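Local coordinates for protein TETR family transcriptional repressor LFRR (Mycobacterium smegmatis, PDB 2V57) that represses transcription of the lfrRA efflux-pump operon by binding the lfrR-lfrA promoter region through a TetR-type helix-turn-helix, and binds drugs such as proflavine, at the interface of chains A and B. Numbering follows the deposited sequence. Chains: chain A/B, TETR family transcriptional repressor LFRR.

The interface of chains A and B. Residues chain A 155, 158-159, 162, 175-176; chain B 147, 150-151.
B:Trp147 of one LfrR subunit pushes its indole between helices 147-164 and 169-182 of the other, in a two-fold symmetric interface. TetR-family repressors typically dimerise through such C-terminal helices, so this is probably the biological dimer contact, and the symmetry gives the wedge a twin with the chains exchanged. With CG anti to the backbone N (chi1 -173°), the indole extends across the interface, six-membered ring foremost. The methyl of A:Ala175 sits over one face, 3.8 Å from the centroid of the six-membered ring, and makes a CH-pi contact; a methyl is small enough to let helix 169-182 approach the ring closely. The opposite face is covered, toward its rim, by CG2 of B:Val151 from the next turn of its own helix, so the two methyls sandwich the ring and limit its rotation about chi2. At the leading edge, CH2 meets CG1 of A:Ile176 at 3.6 Å, the two side chains crossing at about a right angle; this branched aliphatic chain gives the aromatic rim an apolar wall. CZ3 reaches the CB of A:Ala158 at 3.7 Å, while CA of A:Gly159 lies in the ring plane at the edge, where the lack of a side chain lets the rim approach the helix backbone. On the indole face opposite A:Ala175, CD2 of A:Leu155, at the end of a flexible apolar chain, rests against both methyls of B:Val151 (3.8 Å to CG1, 3.9 Å to CG2), the side chains crossing obliquely; CG2 also reaches CB of A:Ala158. The short A:Ala158 allows close helix packing, its CB lying 3.8 Å from CB of B:Arg150. That arginine pairs an apolar stem with a charged guanidinium that passes loosely by A:Ala162.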
loop_
_atom_site.group_PDB
_atom_site.type_symbol
_atom_site.label_atom_id
_atom_site.label_comp_id
_atom_site.label_asym_id
_atom_site.label_seq_id
_atom_site.Cartn_x
_atom_site.Cartn_y
_atom_site.Cartn_z
ATOM N N LEU A 155 8.846 2.394 3.593
ATOM C CA LEU A 155 8.967 3.550 4.468
ATOM C C LEU A 155 8.425 4.792 3.768
ATOM O O LEU A 155 7.815 5.651 4.410
ATOM C CB LEU A 155 10.407 3.747 4.938
ATOM C CG LEU A 155 10.959 2.596 5.788
ATOM C CD1 LEU A 155 12.414 2.854 6.147
ATOM C CD2 LEU A 155 10.124 2.368 7.044
ATOM N N ALA A 158 4.633 4.714 4.228
ATOM C CA ALA A 158 4.243 5.220 5.538
ATOM C C ALA A 158 4.352 6.738 5.552
ATOM O O ALA A 158 3.530 7.424 6.178
ATOM C CB ALA A 158 5.116 4.612 6.632
ATOM N N GLY A 159 5.375 7.265 4.871
ATOM C CA GLY A 159 5.578 8.702 4.758
ATOM C C GLY A 159 4.429 9.433 4.060
ATOM O O GLY A 159 3.957 10.473 4.516
ATOM N N ALA A 162 1.573 9.628 6.428
ATOM C CA ALA A 162 1.806 10.630 7.467
ATOM C C ALA A 162 1.593 12.036 6.920
ATOM O O ALA A 162 1.002 12.883 7.582
ATOM C CB ALA A 162 3.203 10.481 8.062
ATOM N N ALA A 175 11.802 10.671 10.364
ATOM C CA ALA A 175 11.270 9.354 10.738
ATOM C C ALA A 175 11.718 8.275 9.741
ATOM O O ALA A 175 12.014 7.131 10.113
ATOM C CB ALA A 175 9.760 9.393 10.835
ATOM N N ILE A 176 11.737 8.632 8.463
ATOM C CA ILE A 176 12.153 7.679 7.448
ATOM C C ILE A 176 13.636 7.373 7.591
ATOM O O ILE A 176 14.040 6.214 7.565
ATOM C CB ILE A 176 11.822 8.202 6.023
ATOM C CG1 ILE A 176 10.307 8.092 5.794
ATOM C CG2 ILE A 176 12.620 7.430 4.950
ATOM C CD1 ILE A 176 9.796 8.719 4.518
ATOM N N TRP B 147 3.189 6.274 13.401
ATOM C CA TRP B 147 4.348 5.881 12.577
ATOM C C TRP B 147 4.586 4.384 12.649
ATOM O O TRP B 147 4.745 3.731 11.629
ATOM C CB TRP B 147 5.634 6.610 12.989
ATOM C CG TRP B 147 6.794 6.322 12.033
ATOM C CD1 TRP B 147 7.943 5.625 12.305
ATOM C CD2 TRP B 147 6.868 6.697 10.651
ATOM N NE1 TRP B 147 8.742 5.566 11.176
ATOM C CE2 TRP B 147 8.102 6.212 10.149
ATOM C CE3 TRP B 147 6.009 7.398 9.790
ATOM C CZ2 TRP B 147 8.496 6.400 8.822
ATOM C CZ3 TRP B 147 6.408 7.592 8.467
ATOM C CH2 TRP B 147 7.639 7.090 7.999
ATOM N N ARG B 150 1.908 2.352 10.789
ATOM C CA ARG B 150 2.061 2.458 9.339
ATOM C C ARG B 150 3.271 1.736 8.777
ATOM O O ARG B 150 3.196 1.156 7.700
ATOM C CB ARG B 150 2.101 3.913 8.916
ATOM C CG ARG B 150 0.723 4.496 8.852
ATOM C CD ARG B 150 0.718 5.939 9.233
ATOM N NE ARG B 150 -0.618 6.461 9.019
ATOM C CZ ARG B 150 -1.026 7.642 9.430
ATOM N NH1 ARG B 150 -0.197 8.427 10.101
ATOM N NH2 ARG B 150 -2.278 8.024 9.181
ATOM N N VAL B 151 4.386 1.786 9.492
ATOM C CA VAL B 151 5.566 1.059 9.076
ATOM C C VAL B 151 5.312 -0.449 9.168
ATOM O O VAL B 151 5.675 -1.182 8.273
ATOM C CB VAL B 151 6.816 1.481 9.880
ATOM C CG1 VAL B 151 7.997 0.544 9.596
ATOM C CG2 VAL B 151 7.191 2.935 9.537
#